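Side-chain contacts in alpha-galactosidase (Lactobacillus brevis, PDB 3MI6), which probably hydrolyses terminal, non-reducing alpha-D-galactose residues of alpha-galactosides, as a member of glycoside hydrolase family 36: residues N336-Y341 with N581-R586; Q544-D549 with A554-I559; D549-A554 with H575-P580; L558-T563 with G594-F599; T588-R593 with K620-F625. All blocks are in the same frame, centred on the assembly; numbering follows the deposited sequence.

Contact 1 of 5, residues N336-Y341 with N581-R586; sequences NWEATY and NDQMGR
Glu338, on the short helix 337-340, and Asp582, in the loop after strand 572-576, bring their CA atoms to 8.1 Å, the nearest backbone approach of the two segments. Across this gap the phenol of Tyr341 reaches Asp582: OH donates to OD2 at 2.8 Å, on the anti side of the carboxylate and 20° out of its plane. OD2 itself sits near the plane of the ring, at its edge, and ring and carboxylate are turned 41° apart. One face of the ring rests on backbone, with Trp337 O 3.4 Å above its plane. Both segments follow strands of a (beta/alpha)8 barrel, the first (333-335) and the seventh, and the side chain of Gln583 lies about 4 Å from that of Trp200, a predicted substrate-binding residue. A phenylalanine in place of Tyr341 would probably leave Asp582 OD2 without its phenol donor. Glu338, whose main polar partner is Thr551, enters beside this bond, its OE1 3.9 Å from Asp582 OD2; two like charges so close probably disfavour each other. In the 581-586 loop, Asn581 OD1 accepts from Met584 N at 2.8 Å, an Asx motif.

Contact 2 of 5, residues Q544-D549 with A554-I559; sequences QAWTSD and AERLLI
Arg556, on helix 553-566, sends its guanidinium over Trp546 at the end of strand 544-546, so the contact joins strand and helix of one beta-alpha-beta unit in the (beta/alpha)8 barrel. The aromatic part is a cation-pi pair: Arg556 CZ stands 5.0 Å from the centroid of the six-membered ring of Trp546, 22° off its normal, with the two planes inclined by 56°. Bends at chi2 and chi3 (-88° at chi3) curl the arginine into place. Among polar approaches, Arg556 NH1 lies 2.8 Å from Ser548 O, which lies over the same indole face; NH1 is also hydrogen-bonded to Asp550 O. The packing is done by Thr547 and Ile559. Thr547 CB covers one face of the guanidinium, 3.5 Å from Arg556 NH2, and its CG2 meets Ile559 CG2 at 4.1 Å, while Ile559 CD1 touches Ser548 CB at 3.7 Å. Thr547 OG1 pairs with Gly573 O, and Ser548 OG with Glu203. A leucine in place of Arg556 would probably strip the indole of its cation and leave Asp550 O without this donor. Within 544-549, Trp546 also reaches the predicted proton donor edge-on: NE1 donates to Asp549 OD1 at 3.2 Å, the acceptor lying in the indole plane.

Contact 3 of 5, residues D549-A554 with H575-P580; sequences DDTDAA and HVSAVP
Thr551 meets Ser577 where the turn leading into helix 553-566 passes the segment that leaves strand 572-576; their CA atoms are 6.1 Å apart, the nearest of the two segments. At the root of the threonine, Thr551 CB lies 3.7 Å from Ser577 CB. The backbone of the strand end is also near, with Thr551 CB 4.0 Å from His575 O. One branch, CG2, goes to the indole of Trp546. The other, OG1, is set between the backbone N and the carbonyl carbon (chi1 63°) and faces Ser577 OG at 2.7 Å; OG1 also bonds to a carboxylate oxygen of Glu338. Ser577 OG has a second acceptor within reach, Thr551 O at 3.0 Å. The serine hydroxyl therefore stands before both the side-chain and the main-chain oxygen of one threonine, and its single hydrogen may serve either.

The turn is also held from within. Asp550 OD1 accepts from Asp552 N at 2.9 Å with an N-H...O angle of 153°, an Asx turn, and Asp552 takes the N-cap place of helix 553-566, its OD2 accepting from Glu555 N and salt-bridged to Arg586. His575 directs ND1 to Glu605.

This is the loop after the sixth barrel strand held against that after the seventh, and it carries Asp549, the predicted proton donor. Two hydroxyls and a carboxylate thus lie close together in a buried place; which oxygen takes the serine hydrogen is open, and the nearby Glu338 carboxylate probably influences it.

Contact 4 of 5, residues L558-T563 with G594-F599; sequences LIQFGT and GAVAFF
Gln560 of helix 553-566 spans the gap to Val596 of helix 590-597 with the amide at the end of an extended chain (chi2 176°). The polar link is one hydrogen bond: NE2 donates to Val596 O at 3.2 Å, nearly straight at 159°. The carbonyl oxygen lies close to the plane of the glutamine amide, while the donor is tilted 25° from the carbonyl plane. NE2 also stands 3.7 Å from Phe599 O. At the other end of the amide, OE1 accepts from Arg556 NE, so both ends are engaged and the rotation of the flat group is probably fixed.

Van der Waals contact is slight. Val596 CG1 lies beside the amide, 3.8 Å from Gln560 OE1, and the two side chains pass each other at a slant. The Phe599 ring leads away from Gln560 and meets Phe633 edge-to-face, and Trp654.

Inside the first helix, Thr563 OG1 donates to Ile559 O at 2.8 Å, on the face of that carbonyl away from Thr563 N, and is bonded to Arg204 as well. With Gln560 also resting on Met572 and Ala574 of strand 572-576, this is the packing of consecutive helices round the outside of a (beta/alpha)8 barrel.

Contact 5 of 5, residues T588-R593 with K620-F625; sequences TSLKTR and KKQVAF
The amide of Gln622 meets the backbone carbonyl of Leu590, whose oxygen lies in the amide plane, 3.0 Å from NE2. The second flat group is the guanidinium of Arg593, which has Leu590 CA 3.6 Å above one face and Thr588 O at its edge, in plane. Leu590 thus lies between the two flat groups, offering its CA to one and its carbonyl oxygen to the other.

The bond from Gln622 NE2 to Leu590 O is bent, 143° at the hydrogen, and the donor comes from above the carbonyl plane, 53° out of it, not along a lone pair. Leucine carbons line the approach: CG is 3.9 Å and CD1 4.1 Å from NE2. An extended chain carries the glutamine amide out from helix 613-628, and its OE1 is bonded to Tyr604 OH. Leu590 also packs on Val576, Gln618 and Val619, and Lys591 sends NZ to Thr729 O.

Helix 590-597 begins just here. Ser589 is its N-cap, OG accepting from Thr592 N at 3.0 Å, and Thr592 OG1 pairs with Thr729. The contact joins the helix after the seventh strand of the (beta/alpha)8 barrel to helix 613-628, which follows the eighth strand, 601-604.

Chemically, a buried amide is engaged at both ends, by a main-chain acceptor through nitrogen and a tyrosine hydroxyl through oxygen. That pairing probably fixes which way round the amide sits, since the amide oxygen could not donate to Leu590 O.

All five contacts lie in the (beta/alpha)8 barrel. Contacts 2 and 3 share Asp549 and Ala554, and contacts 2, 3 and 4 use helix 553-566, with centres 6 to 11 Å apart. Contacts 4 and 5 share helix 590-597, with centres about 14 Å apart. Contact 1 joins the first barrel strand's exit to the seventh's; contacts 2 and 3 lie within its span of sequence, contacts 3 and 4 interlock along the chain, and contact 5 opens after contact 1 closes. Contacts 1 and 3, centres about 7 Å apart, touch directly, and both reach the second subunit. The set thus runs from loops beside the predicted proton donor outward to the barrel's helices.

Contact 1 of 5, residues N336-Y341 with N581-R586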
# COMPACT_ATOMS: atom_id res chain seq x y z
N ASN D 336 -6.17 -26.26 38.72
CA ASN D 336 -6.44 -27.64 38.27
C ASN D 336 -7.39 -27.81 37.07
O ASN D 336 -7.74 -28.93 36.70
CB ASN D 336 -6.98 -28.47 39.43
CG ASN D 336 -8.34 -28.02 39.88
OD1 ASN D 336 -8.51 -26.87 40.30
ND2 ASN D 336 -9.33 -28.90 39.81
N TRP D 337 -7.80 -26.69 36.46
CA TRP D 337 -8.75 -26.70 35.35
C TRP D 337 -8.31 -27.59 34.17
O TRP D 337 -8.85 -28.68 34.00
CB TRP D 337 -9.09 -25.27 34.90
CG TRP D 337 -9.92 -25.17 33.61
CD1 TRP D 337 -9.60 -24.47 32.49
CD2 TRP D 337 -11.18 -25.82 33.34
NE1 TRP D 337 -10.58 -24.63 31.53
CE2 TRP D 337 -11.55 -25.45 32.03
CE3 TRP D 337 -12.01 -26.66 34.07
CZ2 TRP D 337 -12.73 -25.89 31.44
CZ3 TRP D 337 -13.18 -27.10 33.48
CH2 TRP D 337 -13.53 -26.71 32.18
N GLU D 338 -7.33 -27.14 33.38
CA GLU D 338 -6.82 -27.92 32.23
C GLU D 338 -6.06 -29.19 32.67
O GLU D 338 -5.63 -30.00 31.84
CB GLU D 338 -5.91 -27.06 31.32
CG GLU D 338 -6.60 -25.89 30.59
CD GLU D 338 -5.65 -25.16 29.60
OE1 GLU D 338 -4.93 -25.86 28.84
OE2 GLU D 338 -5.63 -23.90 29.58
N ALA D 339 -5.90 -29.34 33.98
CA ALA D 339 -5.18 -30.47 34.56
C ALA D 339 -6.09 -31.65 34.83
O ALA D 339 -5.69 -32.79 34.63
CB ALA D 339 -4.49 -30.04 35.84
N THR D 340 -7.31 -31.39 35.29
CA THR D 340 -8.23 -32.46 35.67
C THR D 340 -9.58 -32.25 34.95
O THR D 340 -10.24 -33.22 34.55
CB THR D 340 -8.24 -32.68 37.21
OG1 THR D 340 -8.31 -31.42 37.88
CG2 THR D 340 -6.98 -33.42 37.67
N TYR D 341 -9.97 -31.00 34.76
CA TYR D 341 -11.35 -30.60 34.48
C TYR D 341 -12.23 -31.13 35.62
O TYR D 341 -11.78 -31.18 36.77
CB TYR D 341 -11.81 -31.13 33.12
CG TYR D 341 -10.98 -30.56 31.97
CD1 TYR D 341 -11.25 -29.29 31.46
CD2 TYR D 341 -9.91 -31.27 31.42
CE1 TYR D 341 -10.50 -28.75 30.42
CE2 TYR D 341 -9.14 -30.74 30.37
CZ TYR D 341 -9.45 -29.47 29.88
OH TYR D 341 -8.70 -28.93 28.85
N ASN D 581 -1.51 -28.47 23.08
CA ASN D 581 -2.56 -27.57 23.55
C ASN D 581 -3.97 -28.06 23.27
O ASN D 581 -4.27 -28.47 22.15
CB ASN D 581 -2.34 -26.19 22.93
CG ASN D 581 -3.48 -25.25 23.22
OD1 ASN D 581 -4.43 -25.15 22.45
ND2 ASN D 581 -3.39 -24.55 24.35
N ASP D 582 -4.83 -28.01 24.29
CA ASP D 582 -6.20 -28.54 24.20
C ASP D 582 -7.14 -27.67 23.34
O ASP D 582 -8.14 -28.16 22.81
CB ASP D 582 -6.81 -28.73 25.60
CG ASP D 582 -5.90 -29.50 26.55
OD1 ASP D 582 -4.93 -30.15 26.08
OD2 ASP D 582 -6.14 -29.45 27.78
N GLN D 583 -6.82 -26.38 23.19
CA GLN D 583 -7.62 -25.47 22.38
C GLN D 583 -7.40 -25.65 20.87
O GLN D 583 -8.34 -25.49 20.09
CB GLN D 583 -7.38 -24.00 22.77
CG GLN D 583 -7.80 -23.63 24.19
CD GLN D 583 -6.70 -23.85 25.24
OE1 GLN D 583 -6.87 -24.66 26.16
NE2 GLN D 583 -5.59 -23.11 25.12
N MSE D 584 -6.18 -25.99 20.45
CA MSE D 584 -5.87 -26.00 19.01
C MSE D 584 -4.70 -26.86 18.53
O MSE D 584 -4.38 -26.85 17.35
CB MSE D 584 -5.72 -24.57 18.50
CG MSE D 584 -5.12 -23.64 19.52
SE MSE D 584 -3.18 -23.80 19.55
CE MSE D 584 -2.93 -23.48 17.64
N GLY D 585 -4.07 -27.59 19.45
CA GLY D 585 -3.23 -28.72 19.08
C GLY D 585 -1.74 -28.49 18.93
O GLY D 585 -0.97 -29.45 18.75
N ARG D 586 -1.32 -27.23 18.98
CA ARG D 586 0.08 -26.90 18.81
C ARG D 586 0.93 -27.55 19.91
O ARG D 586 0.46 -27.76 21.02
CB ARG D 586 0.26 -25.38 18.79
CG ARG D 586 1.69 -24.91 18.89
CD ARG D 586 1.88 -23.54 18.27
NE ARG D 586 1.18 -23.42 17.00
CZ ARG D 586 0.15 -22.59 16.76
NH1 ARG D 586 -0.30 -21.76 17.71
NH2 ARG D 586 -0.41 -22.57 15.56

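Contact 2 of 5, residues Q544-D549 with A554-I559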
# COMPACT_ATOMS: atom_id res chain seq x y z
N GLN D 544 -6.19 -7.88 38.18
CA GLN D 544 -5.70 -8.72 37.08
C GLN D 544 -6.82 -9.53 36.45
O GLN D 544 -7.78 -9.88 37.12
CB GLN D 544 -4.58 -9.64 37.56
CG GLN D 544 -5.03 -10.77 38.45
CD GLN D 544 -3.84 -11.39 39.15
OE1 GLN D 544 -2.89 -10.69 39.49
NE2 GLN D 544 -3.88 -12.70 39.35
N ALA D 545 -6.69 -9.81 35.15
CA ALA D 545 -7.71 -10.58 34.46
C ALA D 545 -7.08 -11.83 33.86
O ALA D 545 -5.88 -11.85 33.59
CB ALA D 545 -8.38 -9.74 33.39
N TRP D 546 -7.89 -12.88 33.68
CA TRP D 546 -7.46 -14.06 32.92
C TRP D 546 -7.52 -13.70 31.43
O TRP D 546 -8.59 -13.62 30.84
CB TRP D 546 -8.36 -15.26 33.24
CG TRP D 546 -7.98 -16.52 32.51
CD1 TRP D 546 -8.81 -17.34 31.80
CD2 TRP D 546 -6.66 -17.09 32.41
NE1 TRP D 546 -8.09 -18.39 31.27
CE2 TRP D 546 -6.78 -18.26 31.63
CE3 TRP D 546 -5.41 -16.73 32.91
CZ2 TRP D 546 -5.68 -19.07 31.34
CZ3 TRP D 546 -4.32 -17.53 32.62
CH2 TRP D 546 -4.46 -18.69 31.84
N THR D 547 -6.35 -13.46 30.83
CA THR D 547 -6.28 -12.78 29.54
C THR D 547 -6.96 -13.51 28.39
O THR D 547 -7.68 -12.89 27.60
CB THR D 547 -4.82 -12.51 29.16
OG1 THR D 547 -4.11 -12.14 30.35
CG2 THR D 547 -4.71 -11.39 28.12
N SER D 548 -6.72 -14.80 28.28
CA SER D 548 -7.38 -15.63 27.28
C SER D 548 -7.48 -17.06 27.78
O SER D 548 -6.61 -17.52 28.51
CB SER D 548 -6.59 -15.60 25.96
OG SER D 548 -7.25 -16.35 24.95
N ASP D 549 -8.53 -17.76 27.39
CA ASP D 549 -8.60 -19.19 27.60
C ASP D 549 -7.56 -19.90 26.76
O ASP D 549 -7.14 -21.01 27.07
CB ASP D 549 -9.98 -19.73 27.25
CG ASP D 549 -10.84 -19.93 28.46
OD1 ASP D 549 -10.26 -19.95 29.57
OD2 ASP D 549 -12.09 -20.04 28.31
N ALA D 554 2.43 -19.74 21.26
CA ALA D 554 2.38 -18.97 20.03
C ALA D 554 1.19 -18.03 19.96
O ALA D 554 1.34 -16.87 19.61
CB ALA D 554 2.39 -19.89 18.82
N GLU D 555 -0.00 -18.51 20.29
CA GLU D 555 -1.19 -17.67 20.25
C GLU D 555 -1.13 -16.53 21.28
O GLU D 555 -1.60 -15.42 21.01
CB GLU D 555 -2.44 -18.52 20.50
CG GLU D 555 -2.65 -19.65 19.51
CD GLU D 555 -2.87 -19.17 18.08
OE1 GLU D 555 -3.41 -18.05 17.87
OE2 GLU D 555 -2.53 -19.93 17.15
N ARG D 556 -0.59 -16.82 22.46
CA ARG D 556 -0.52 -15.82 23.52
C ARG D 556 0.37 -14.65 23.09
O ARG D 556 0.04 -13.49 23.32
CB ARG D 556 -0.05 -16.43 24.84
CG ARG D 556 -1.09 -17.24 25.59
CD ARG D 556 -2.30 -16.39 26.01
NE ARG D 556 -2.13 -15.74 27.31
CZ ARG D 556 -2.93 -15.92 28.35
NH1 ARG D 556 -3.97 -16.73 28.28
NH2 ARG D 556 -2.70 -15.29 29.48
N LEU D 557 1.50 -14.95 22.47
CA LEU D 557 2.32 -13.91 21.88
C LEU D 557 1.42 -12.86 21.23
O LEU D 557 1.46 -11.68 21.59
CB LEU D 557 3.25 -14.50 20.83
CG LEU D 557 4.75 -14.60 21.08
CD1 LEU D 557 5.12 -14.29 22.53
CD2 LEU D 557 5.27 -15.98 20.64
N LEU D 558 0.59 -13.28 20.28
CA LEU D 558 -0.28 -12.32 19.63
C LEU D 558 -1.22 -11.63 20.62
O LEU D 558 -1.32 -10.41 20.63
CB LEU D 558 -1.02 -12.95 18.46
CG LEU D 558 -0.23 -13.13 17.16
CD1 LEU D 558 1.02 -13.96 17.36
CD2 LEU D 558 -1.07 -13.75 16.09
N ILE D 559 -1.88 -12.41 21.48
CA ILE D 559 -2.88 -11.87 22.40
C ILE D 559 -2.29 -10.88 23.40
O ILE D 559 -2.85 -9.81 23.63
CB ILE D 559 -3.63 -12.99 23.14
CG1 ILE D 559 -4.41 -13.84 22.13
CG2 ILE D 559 -4.62 -12.39 24.10
CD1 ILE D 559 -4.98 -15.14 22.67

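Contact 3 of 5, residues D549-A554 with H575-P580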
# COMPACT_ATOMS: atom_id res chain seq x y z
N ASP D 549 -8.53 -17.76 27.39
CA ASP D 549 -8.60 -19.19 27.60
C ASP D 549 -7.56 -19.90 26.76
O ASP D 549 -7.14 -21.01 27.07
CB ASP D 549 -9.98 -19.73 27.25
CG ASP D 549 -10.84 -19.93 28.46
OD1 ASP D 549 -10.26 -19.95 29.57
OD2 ASP D 549 -12.09 -20.04 28.31
N ASP D 550 -7.16 -19.25 25.67
CA ASP D 550 -6.07 -19.77 24.86
C ASP D 550 -4.76 -19.61 25.63
O ASP D 550 -4.30 -18.48 25.84
CB ASP D 550 -6.01 -19.05 23.52
CG ASP D 550 -5.04 -19.69 22.56
OD1 ASP D 550 -4.11 -20.41 23.00
OD2 ASP D 550 -5.21 -19.50 21.33
N THR D 551 -4.18 -20.73 26.06
CA THR D 551 -2.91 -20.74 26.79
C THR D 551 -1.77 -21.35 25.97
O THR D 551 -0.73 -21.75 26.53
CB THR D 551 -3.04 -21.54 28.11
OG1 THR D 551 -3.35 -22.91 27.82
CG2 THR D 551 -4.13 -20.96 28.97
N ASP D 552 -1.96 -21.45 24.65
CA ASP D 552 -0.86 -21.80 23.77
C ASP D 552 0.19 -20.68 23.70
O ASP D 552 -0.17 -19.50 23.60
CB ASP D 552 -1.35 -22.08 22.36
CG ASP D 552 -0.20 -22.34 21.39
OD1 ASP D 552 0.42 -23.42 21.49
OD2 ASP D 552 0.11 -21.46 20.56
N ALA D 553 1.48 -21.05 23.73
CA ALA D 553 2.57 -20.06 23.67
C ALA D 553 2.51 -19.15 22.44
O ALA D 553 2.53 -17.92 22.56
CB ALA D 553 3.92 -20.75 23.77
N ALA D 554 2.43 -19.74 21.26
CA ALA D 554 2.38 -18.97 20.03
C ALA D 554 1.19 -18.03 19.96
O ALA D 554 1.34 -16.87 19.61
CB ALA D 554 2.39 -19.89 18.82
N HIS D 575 -0.86 -18.56 32.26
CA HIS D 575 -0.43 -19.84 32.81
C HIS D 575 0.35 -20.69 31.79
O HIS D 575 0.02 -20.72 30.62
CB HIS D 575 -1.62 -20.65 33.33
CG HIS D 575 -2.48 -19.92 34.32
ND1 HIS D 575 -3.74 -20.37 34.68
CD2 HIS D 575 -2.26 -18.80 35.04
CE1 HIS D 575 -4.27 -19.54 35.56
NE2 HIS D 575 -3.39 -18.58 35.80
N VAL D 576 1.39 -21.38 32.25
CA VAL D 576 2.05 -22.38 31.43
C VAL D 576 1.16 -23.61 31.35
O VAL D 576 0.84 -24.20 32.37
CB VAL D 576 3.38 -22.83 32.05
CG1 VAL D 576 3.91 -24.06 31.32
CG2 VAL D 576 4.39 -21.67 32.04
N SER D 577 0.76 -24.00 30.14
CA SER D 577 -0.19 -25.10 29.99
C SER D 577 0.39 -26.35 29.35
O SER D 577 1.55 -26.39 28.96
CB SER D 577 -1.43 -24.65 29.22
OG SER D 577 -1.10 -24.43 27.86
N ALA D 578 -0.42 -27.40 29.28
CA ALA D 578 0.06 -28.67 28.76
C ALA D 578 0.04 -28.70 27.23
O ALA D 578 -0.61 -27.88 26.58
CB ALA D 578 -0.76 -29.82 29.33
N VAL D 579 0.73 -29.68 26.67
CA VAL D 579 0.99 -29.75 25.25
C VAL D 579 0.80 -31.22 24.78
O VAL D 579 1.10 -32.15 25.52
CB VAL D 579 2.41 -29.17 25.00
CG1 VAL D 579 3.45 -30.26 24.73
CG2 VAL D 579 2.39 -28.09 23.92
N PRO D 580 0.22 -31.44 23.58
CA PRO D 580 -0.35 -30.52 22.59
C PRO D 580 -1.57 -29.80 23.12
O PRO D 580 -2.53 -30.44 23.54
CB PRO D 580 -0.78 -31.44 21.44
CG PRO D 580 -0.95 -32.76 22.05
CD PRO D 580 0.09 -32.85 23.14

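Contact 4 of 5, residues L558-T563 with G594-F599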
# COMPACT_ATOMS: atom_id res chain seq x y z
N LEU D 558 0.59 -13.28 20.28
CA LEU D 558 -0.28 -12.32 19.63
C LEU D 558 -1.22 -11.63 20.62
O LEU D 558 -1.32 -10.41 20.63
CB LEU D 558 -1.02 -12.95 18.46
CG LEU D 558 -0.23 -13.13 17.16
CD1 LEU D 558 1.02 -13.96 17.36
CD2 LEU D 558 -1.07 -13.75 16.09
N ILE D 559 -1.88 -12.41 21.48
CA ILE D 559 -2.88 -11.87 22.40
C ILE D 559 -2.29 -10.88 23.40
O ILE D 559 -2.85 -9.81 23.63
CB ILE D 559 -3.63 -12.99 23.14
CG1 ILE D 559 -4.41 -13.84 22.13
CG2 ILE D 559 -4.62 -12.39 24.10
CD1 ILE D 559 -4.98 -15.14 22.67
N GLN D 560 -1.14 -11.22 23.96
CA GLN D 560 -0.45 -10.34 24.91
C GLN D 560 0.15 -9.08 24.24
O GLN D 560 0.04 -7.96 24.77
CB GLN D 560 0.60 -11.12 25.70
CG GLN D 560 -0.05 -12.19 26.57
CD GLN D 560 0.96 -13.06 27.32
OE1 GLN D 560 0.69 -14.23 27.63
NE2 GLN D 560 2.13 -12.50 27.61
N PHE D 561 0.76 -9.27 23.08
CA PHE D 561 1.29 -8.13 22.36
C PHE D 561 0.18 -7.10 22.18
O PHE D 561 0.36 -5.93 22.50
CB PHE D 561 1.83 -8.56 21.01
CG PHE D 561 2.87 -7.64 20.46
CD1 PHE D 561 2.53 -6.62 19.59
CD2 PHE D 561 4.21 -7.80 20.81
CE1 PHE D 561 3.49 -5.79 19.09
CE2 PHE D 561 5.16 -6.96 20.31
CZ PHE D 561 4.80 -5.96 19.46
N GLY D 562 -0.96 -7.54 21.66
CA GLY D 562 -2.08 -6.63 21.45
C GLY D 562 -2.62 -6.05 22.74
O GLY D 562 -2.86 -4.84 22.84
N THR D 563 -2.80 -6.88 23.76
CA THR D 563 -3.33 -6.39 25.01
C THR D 563 -2.45 -5.25 25.59
O THR D 563 -2.98 -4.27 26.12
CB THR D 563 -3.54 -7.53 26.03
OG1 THR D 563 -4.45 -8.49 25.47
CG2 THR D 563 -4.11 -7.01 27.34
N GLY D 594 6.92 -21.22 29.16
CA GLY D 594 7.38 -20.50 30.32
C GLY D 594 7.69 -19.05 30.00
O GLY D 594 7.26 -18.15 30.73
N ALA D 595 8.41 -18.82 28.89
CA ALA D 595 8.98 -17.51 28.55
C ALA D 595 7.97 -16.48 28.05
O ALA D 595 8.19 -15.29 28.20
CB ALA D 595 10.13 -17.67 27.55
N VAL D 596 6.89 -16.93 27.44
CA VAL D 596 5.76 -16.04 27.12
C VAL D 596 4.96 -15.71 28.39
O VAL D 596 4.39 -14.64 28.51
CB VAL D 596 4.82 -16.68 26.07
CG1 VAL D 596 3.67 -15.76 25.74
CG2 VAL D 596 5.58 -17.03 24.79
N ALA D 597 4.92 -16.61 29.36
CA ALA D 597 4.11 -16.38 30.56
C ALA D 597 4.80 -15.51 31.63
O ALA D 597 4.13 -14.96 32.50
CB ALA D 597 3.61 -17.70 31.17
N PHE D 598 6.12 -15.39 31.57
CA PHE D 598 6.80 -14.50 32.51
C PHE D 598 6.31 -13.07 32.36
O PHE D 598 6.26 -12.33 33.33
CB PHE D 598 8.31 -14.50 32.34
CG PHE D 598 8.96 -15.82 32.57
CD1 PHE D 598 8.43 -16.72 33.47
CD2 PHE D 598 10.12 -16.15 31.89
CE1 PHE D 598 9.03 -17.92 33.67
CE2 PHE D 598 10.73 -17.36 32.10
CZ PHE D 598 10.19 -18.25 32.99
N PHE D 599 5.96 -12.66 31.14
CA PHE D 599 5.60 -11.27 30.91
C PHE D 599 4.13 -10.98 31.25
O PHE D 599 3.32 -10.52 30.44
CB PHE D 599 6.00 -10.83 29.50
CG PHE D 599 7.48 -10.84 29.29
CD1 PHE D 599 8.15 -12.03 29.04
CD2 PHE D 599 8.21 -9.66 29.36
CE1 PHE D 599 9.51 -12.05 28.85
CE2 PHE D 599 9.57 -9.66 29.17
CZ PHE D 599 10.23 -10.85 28.91

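Contact 5 of 5, residues T588-R593 with K620-F625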
# COMPACT_ATOMS: atom_id res chain seq x y z
N THR D 588 4.73 -27.16 21.84
CA THR D 588 5.68 -26.08 22.09
C THR D 588 6.65 -26.49 23.18
O THR D 588 6.30 -27.23 24.07
CB THR D 588 4.90 -24.85 22.54
OG1 THR D 588 4.45 -24.12 21.38
CG2 THR D 588 5.76 -23.97 23.38
N SER D 589 7.88 -26.00 23.13
CA SER D 589 8.81 -26.36 24.22
C SER D 589 8.30 -25.87 25.57
O SER D 589 7.56 -24.88 25.64
CB SER D 589 10.19 -25.78 23.96
OG SER D 589 10.13 -24.37 23.97
N LEU D 590 8.70 -26.52 26.65
CA LEU D 590 8.35 -25.99 27.96
C LEU D 590 9.05 -24.64 28.21
O LEU D 590 8.53 -23.78 28.92
CB LEU D 590 8.68 -27.01 29.05
CG LEU D 590 8.50 -26.63 30.51
CD1 LEU D 590 7.09 -26.17 30.80
CD2 LEU D 590 8.85 -27.85 31.32
N LYS D 591 10.23 -24.46 27.62
CA LYS D 591 10.98 -23.21 27.74
C LYS D 591 10.21 -22.03 27.15
O LYS D 591 10.19 -20.95 27.72
CB LYS D 591 12.35 -23.35 27.07
CG LYS D 591 13.18 -22.08 27.05
CD LYS D 591 14.30 -22.16 25.99
CE LYS D 591 15.20 -20.92 26.08
NZ LYS D 591 16.22 -20.80 24.97
N THR D 592 9.57 -22.23 26.02
CA THR D 592 8.85 -21.13 25.39
C THR D 592 7.54 -20.79 26.12
O THR D 592 7.29 -19.62 26.41
CB THR D 592 8.59 -21.42 23.90
OG1 THR D 592 9.84 -21.62 23.22
CG2 THR D 592 7.83 -20.27 23.26
N ARG D 593 6.72 -21.81 26.41
CA ARG D 593 5.51 -21.62 27.22
C ARG D 593 5.83 -20.84 28.49
O ARG D 593 5.11 -19.92 28.86
CB ARG D 593 4.82 -22.95 27.57
CG ARG D 593 4.62 -23.86 26.40
CD ARG D 593 3.61 -24.95 26.64
NE ARG D 593 3.92 -25.88 27.73
CZ ARG D 593 4.65 -26.99 27.61
NH1 ARG D 593 5.21 -27.32 26.46
NH2 ARG D 593 4.84 -27.77 28.67
N LYS D 620 10.58 -26.04 38.40
CA LYS D 620 11.15 -25.50 39.63
C LYS D 620 12.06 -24.32 39.31
O LYS D 620 12.12 -23.35 40.06
CB LYS D 620 11.94 -26.58 40.37
CG LYS D 620 12.39 -26.26 41.79
CD LYS D 620 12.86 -27.54 42.46
CE LYS D 620 12.90 -27.46 44.00
NZ LYS D 620 14.17 -26.86 44.50
N LYS D 621 12.76 -24.40 38.18
CA LYS D 621 13.74 -23.36 37.86
C LYS D 621 13.07 -22.15 37.25
O LYS D 621 13.46 -21.01 37.55
CB LYS D 621 14.87 -23.90 36.97
CG LYS D 621 15.73 -24.94 37.66
CD LYS D 621 17.01 -25.24 36.89
CE LYS D 621 17.87 -26.23 37.66
NZ LYS D 621 19.20 -26.47 37.01
N GLN D 622 12.05 -22.38 36.42
CA GLN D 622 11.22 -21.28 35.92
C GLN D 622 10.66 -20.44 37.08
O GLN D 622 10.67 -19.21 37.02
CB GLN D 622 10.08 -21.81 35.05
CG GLN D 622 10.53 -22.52 33.80
CD GLN D 622 9.37 -22.81 32.86
OE1 GLN D 622 8.22 -22.79 33.28
NE2 GLN D 622 9.66 -23.08 31.59
N VAL D 623 10.19 -21.12 38.12
CA VAL D 623 9.61 -20.45 39.28
C VAL D 623 10.63 -19.64 40.10
O VAL D 623 10.35 -18.51 40.51
CB VAL D 623 8.86 -21.47 40.18
CG1 VAL D 623 8.34 -20.80 41.47
CG2 VAL D 623 7.72 -22.10 39.41
N ALA D 624 11.82 -20.21 40.31
CA ALA D 624 12.90 -19.49 41.01
C ALA D 624 13.35 -18.31 40.17
O ALA D 624 13.61 -17.22 40.68
CB ALA D 624 14.06 -20.41 41.27
N PHE D 625 13.43 -18.52 38.86
CA PHE D 625 13.80 -17.45 37.96
C PHE D 625 12.76 -16.35 38.00
O PHE D 625 13.09 -15.17 38.13
CB PHE D 625 13.93 -17.97 36.53
CG PHE D 625 14.28 -16.90 35.54
CD1 PHE D 625 15.52 -16.29 35.57
CD2 PHE D 625 13.37 -16.50 34.59
CE1 PHE D 625 15.85 -15.31 34.67
CE2 PHE D 625 13.69 -15.52 33.67
CZ PHE D 625 14.93 -14.93 33.72